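Local coordinates for 6-phospho-alpha-glucosidase (Merdibacter massiliensis, PDB 6VC6), which probably hydrolyses 6-phospho-alpha-glucosides to release glucose 6-phosphate, using bound NAD and a manganese ion as family 4 glycosidases do, at residues Gly119-Val124 / Glu431-Met436; Trp203-Tyr208 / Pro256-Asn261. One frame throughout, in Å; residues are numbered along the deposited sequence.

Overall arrangement
The two contacts lie on opposite sides of the chain's centre, their own centres 35 Å apart and their nearest atoms about 17 Å apart. Contact 1 closes the longer loop: it brings helix 113-136, within the N-terminal family 4 range, against the end of helix 419-432 close to the C terminus. Contact 2 is nested inside that loop, where strand 201-209 pairs with the short strand 259-260 in a three-stranded antiparallel sheet. They share no helix, strand or sheet, although helix 378-400 touches side chains of both. The side chain of V124 in contact 1 is about 8 Å from the bound NAD, and that of F204 in contact 2 about 11 Å from the sugar phosphate, so neither reaches these ligands directly.

Contact 1 of 2, residues Gly119-Val124 / Glu431-Met436; sequences GLRSCV and EVNKGM
R121 NH1 donates to N433 OD1 at 2.8 Å, the one hydrogen bond between 119-124 and 431-436. OD1 lies at the edge of the guanidinium, and the donor arrives on a lone pair in the carbonyl plane; the guanidinium and amide planes are nearly coplanar, 6° apart, although the side chains cross at about a right angle. The arginine is held on its other nitrogens too: NH2 makes a salt bridge with D96 and NE bonds to the carbonyl of A87. A bend at chi3 (-57°) turns the guanidinium out of the line of its methylenes, and three partners then fix its rotation. N433 ND2 is bonded back to M429 O, which settles which way round the amide sits. M436, present as selenomethionine, lies alongside the arginine, its CB 3.9 Å from R121 CD and its SE 4.0 Å from the same carbon. M436 O comes 3.9 Å from V124 CG2 and 3.8 Å from R121 CA. M92 of helix 89-102 touches R121, N433 and M436 together. N433 is the first residue to leave helical geometry, so this is a helix C-terminus docked by a side-chain amide onto a buried arginine.

Contact 2 of 2, residues Trp203-Tyr208 / Pro256-Asn261; sequences WFTHVY and PDFLPN
This is a short antiparallel strand pairing at the edge of a three-stranded sheet, where 259-260 lies beside strand 201-209. F204 and L259 form the hydrogen-bonded pair: F204 N to L259 O is 2.7 Å and almost straight at 176°, and L259 N returns to F204 O at 3.0 Å. W203 and P260 make the neighbouring non-hydrogen-bonded pair, with W203 CD1 3.9 Å from P260 CB. On the face carrying F204 and L259 the two side chains run side by side, their CB atoms 3.9 Å apart, with I176 of helix 172-184 against both. Beyond the pairing, T205 CG2 sits over the centre of the F258 ring in a CH-pi contact, 3.7 Å from the centroid and 7° off the normal. In T205 a chi1 of 65° sets OG1 between the backbone N and the carbonyl carbon, where it makes a weak bond to V194 O, and turns CG2 to the ring. F258 CB also packs on W203 CB at 3.7 Å, and Y380 of helix 378-400 meets both aromatic rings. With an alanine at F258, the T205 methyl would probably lose the ring face beneath it and Y380 one of its aromatic neighbours. Two backbone bonds thus set the register, while the side-chain contacts beside them are apolar and CH-pi.

Contact 1 of 2, residues Gly119-Val124 / Glu431-Met436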
# COMPACT_ATOMS: atom_id res chain seq x y z
N GLY A 119 -6.94 0.89 -9.82
CA GLY A 119 -7.46 2.03 -9.10
C GLY A 119 -8.95 2.24 -9.31
O GLY A 119 -9.68 2.57 -8.37
N LEU A 120 -9.42 2.06 -10.55
CA LEU A 120 -10.84 2.24 -10.82
C LEU A 120 -11.68 1.17 -10.12
O LEU A 120 -12.78 1.46 -9.64
CB LEU A 120 -11.09 2.21 -12.33
CG LEU A 120 -10.75 3.50 -13.08
CD1 LEU A 120 -11.18 3.42 -14.54
CD2 LEU A 120 -11.39 4.70 -12.40
N ARG A 121 -11.17 -0.06 -10.05
CA ARG A 121 -11.86 -1.10 -9.29
C ARG A 121 -11.89 -0.77 -7.81
O ARG A 121 -12.90 -0.99 -7.13
CB ARG A 121 -11.20 -2.46 -9.53
CG ARG A 121 -11.40 -3.02 -10.92
CD ARG A 121 -11.07 -4.51 -10.97
NE ARG A 121 -9.71 -4.79 -10.51
CZ ARG A 121 -8.63 -4.67 -11.27
NH1 ARG A 121 -8.73 -4.26 -12.53
NH2 ARG A 121 -7.43 -4.95 -10.77
N SER A 122 -10.78 -0.24 -7.28
CA SER A 122 -10.70 0.06 -5.86
C SER A 122 -11.59 1.24 -5.49
O SER A 122 -12.20 1.25 -4.42
CB SER A 122 -9.25 0.32 -5.45
OG SER A 122 -8.48 -0.86 -5.55
N CYS A 123 -11.68 2.24 -6.37
CA CYS A 123 -12.55 3.39 -6.11
C CYS A 123 -13.99 2.94 -5.87
O CYS A 123 -14.65 3.43 -4.95
CB CYS A 123 -12.49 4.38 -7.27
SG CYS A 123 -10.97 5.35 -7.36
N VAL A 124 -14.48 2.02 -6.70
CA VAL A 124 -15.86 1.56 -6.57
C VAL A 124 -16.05 0.79 -5.26
O VAL A 124 -16.99 1.05 -4.50
CB VAL A 124 -16.25 0.70 -7.78
CG1 VAL A 124 -17.60 0.03 -7.56
CG2 VAL A 124 -16.27 1.55 -9.05
N GLU A 431 -13.18 -3.61 -21.42
CA GLU A 431 -13.84 -4.87 -21.74
C GLU A 431 -13.69 -5.88 -20.61
O GLU A 431 -14.67 -6.49 -20.18
CB GLU A 431 -13.29 -5.43 -23.05
CG GLU A 431 -14.28 -6.24 -23.86
CD GLU A 431 -15.39 -5.40 -24.46
OE1 GLU A 431 -16.44 -5.97 -24.83
OE2 GLU A 431 -15.23 -4.16 -24.56
N VAL A 432 -12.46 -6.08 -20.13
CA VAL A 432 -12.23 -7.08 -19.10
C VAL A 432 -12.73 -6.63 -17.73
O VAL A 432 -13.02 -7.48 -16.88
CB VAL A 432 -10.73 -7.45 -19.02
CG1 VAL A 432 -10.36 -8.38 -20.16
CG2 VAL A 432 -9.87 -6.20 -19.04
N ASN A 433 -12.84 -5.32 -17.50
CA ASN A 433 -13.34 -4.78 -16.24
C ASN A 433 -14.82 -4.43 -16.32
O ASN A 433 -15.26 -3.44 -15.71
CB ASN A 433 -12.53 -3.55 -15.84
CG ASN A 433 -11.16 -3.89 -15.31
OD1 ASN A 433 -10.99 -4.18 -14.12
ND2 ASN A 433 -10.16 -3.86 -16.19
N LYS A 434 -15.61 -5.23 -17.05
CA LYS A 434 -16.96 -4.82 -17.43
C LYS A 434 -17.83 -4.54 -16.21
O LYS A 434 -18.50 -3.50 -16.13
CB LYS A 434 -17.60 -5.89 -18.31
CG LYS A 434 -18.77 -5.36 -19.14
CD LYS A 434 -18.31 -5.01 -20.54
CE LYS A 434 -18.50 -6.20 -21.47
NZ LYS A 434 -17.54 -6.17 -22.60
N GLY A 435 -17.85 -5.46 -15.25
CA GLY A 435 -18.73 -5.31 -14.11
C GLY A 435 -18.05 -4.81 -12.85
O GLY A 435 -18.60 -4.96 -11.75
N MSE A 436 -16.87 -4.22 -12.99
CA MSE A 436 -16.09 -3.80 -11.82
C MSE A 436 -15.68 -2.34 -11.88
O MSE A 436 -15.23 -1.77 -10.88
CB MSE A 436 -14.85 -4.69 -11.69
CG MSE A 436 -15.16 -6.14 -11.38
SE MSE A 436 -13.73 -7.35 -11.92
CE MSE A 436 -14.08 -7.40 -13.83

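Contact 2 of 2, residues Trp203-Tyr208 / Pro256-Asn261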
# COMPACT_ATOMS: atom_id res chain seq x y z
N TRP A 203 11.23 10.26 -2.37
CA TRP A 203 12.67 10.31 -2.14
C TRP A 203 12.95 10.66 -0.69
O TRP A 203 12.20 11.42 -0.06
CB TRP A 203 13.35 11.33 -3.05
CG TRP A 203 13.29 11.00 -4.51
CD1 TRP A 203 14.21 10.32 -5.24
CD2 TRP A 203 12.24 11.35 -5.42
NE1 TRP A 203 13.81 10.21 -6.55
CE2 TRP A 203 12.60 10.84 -6.68
CE3 TRP A 203 11.03 12.04 -5.29
CZ2 TRP A 203 11.79 10.99 -7.81
CZ3 TRP A 203 10.23 12.19 -6.41
CH2 TRP A 203 10.61 11.67 -7.65
N PHE A 204 14.03 10.10 -0.16
CA PHE A 204 14.53 10.46 1.16
C PHE A 204 15.63 11.50 1.00
O PHE A 204 16.67 11.22 0.40
CB PHE A 204 15.07 9.23 1.90
CG PHE A 204 14.01 8.25 2.31
CD1 PHE A 204 13.43 8.32 3.57
CD2 PHE A 204 13.60 7.25 1.45
CE1 PHE A 204 12.46 7.42 3.96
CE2 PHE A 204 12.63 6.34 1.83
CZ PHE A 204 12.06 6.43 3.09
N THR A 205 15.39 12.71 1.52
CA THR A 205 16.38 13.77 1.44
C THR A 205 17.39 13.73 2.57
O THR A 205 18.50 14.26 2.41
CB THR A 205 15.68 15.14 1.43
OG1 THR A 205 15.01 15.35 2.68
CG2 THR A 205 14.67 15.21 0.30
N HIS A 206 17.04 13.13 3.71
CA HIS A 206 17.97 12.97 4.82
C HIS A 206 17.63 11.67 5.54
O HIS A 206 16.47 11.25 5.58
CB HIS A 206 17.91 14.15 5.80
CG HIS A 206 18.27 15.46 5.19
ND1 HIS A 206 19.57 15.82 4.89
CD2 HIS A 206 17.50 16.52 4.82
CE1 HIS A 206 19.58 17.03 4.36
NE2 HIS A 206 18.34 17.48 4.31
N VAL A 207 18.66 11.05 6.11
CA VAL A 207 18.51 9.86 6.95
C VAL A 207 19.36 10.11 8.19
O VAL A 207 20.57 9.83 8.20
CB VAL A 207 18.92 8.57 6.24
CG1 VAL A 207 18.67 7.36 7.14
CG2 VAL A 207 18.17 8.41 4.92
N TYR A 208 18.74 10.63 9.24
CA TYR A 208 19.46 11.05 10.44
C TYR A 208 19.55 9.92 11.45
O TYR A 208 18.60 9.15 11.63
CB TYR A 208 18.78 12.26 11.08
CG TYR A 208 18.84 13.53 10.27
CD1 TYR A 208 17.68 14.15 9.84
CD2 TYR A 208 20.06 14.11 9.93
CE1 TYR A 208 17.73 15.32 9.10
CE2 TYR A 208 20.12 15.27 9.19
CZ TYR A 208 18.95 15.87 8.78
OH TYR A 208 19.00 17.03 8.04
N PRO A 256 22.24 11.17 -7.73
CA PRO A 256 22.88 10.88 -6.44
C PRO A 256 22.38 11.71 -5.27
O PRO A 256 22.84 11.49 -4.14
CB PRO A 256 24.35 11.20 -6.73
CG PRO A 256 24.28 12.32 -7.72
CD PRO A 256 23.05 12.06 -8.57
N ASP A 257 21.44 12.64 -5.48
CA ASP A 257 21.04 13.54 -4.40
C ASP A 257 20.31 12.80 -3.29
O ASP A 257 20.72 12.82 -2.13
CB ASP A 257 20.18 14.67 -4.96
CG ASP A 257 21.00 15.72 -5.68
OD1 ASP A 257 22.23 15.53 -5.82
OD2 ASP A 257 20.42 16.74 -6.11
N PHE A 258 19.21 12.13 -3.63
CA PHE A 258 18.30 11.57 -2.64
C PHE A 258 18.21 10.05 -2.77
O PHE A 258 18.41 9.49 -3.86
CB PHE A 258 16.90 12.18 -2.76
CG PHE A 258 16.89 13.68 -2.74
CD1 PHE A 258 17.76 14.39 -1.92
CD2 PHE A 258 16.01 14.39 -3.54
CE1 PHE A 258 17.75 15.77 -1.90
CE2 PHE A 258 15.99 15.78 -3.52
CZ PHE A 258 16.87 16.46 -2.70
N LEU A 259 17.89 9.40 -1.66
CA LEU A 259 17.66 7.96 -1.65
C LEU A 259 16.25 7.68 -2.17
O LEU A 259 15.28 8.16 -1.58
CB LEU A 259 17.83 7.40 -0.25
CG LEU A 259 17.50 5.92 -0.03
CD1 LEU A 259 18.55 5.03 -0.67
CD2 LEU A 259 17.38 5.62 1.46
N PRO A 260 16.10 6.91 -3.25
CA PRO A 260 14.79 6.80 -3.90
C PRO A 260 13.92 5.67 -3.38
O PRO A 260 14.40 4.60 -3.00
CB PRO A 260 15.18 6.54 -5.37
CG PRO A 260 16.44 5.75 -5.26
CD PRO A 260 17.16 6.22 -4.01
N ASN A 261 12.62 5.93 -3.35
CA ASN A 261 11.64 4.86 -3.26
C ASN A 261 11.85 3.90 -4.42
O ASN A 261 12.04 4.34 -5.56
CB ASN A 261 10.22 5.46 -3.29
CG ASN A 261 9.14 4.44 -2.97
OD1 ASN A 261 9.06 3.38 -3.59
ND2 ASN A 261 8.30 4.77 -2.00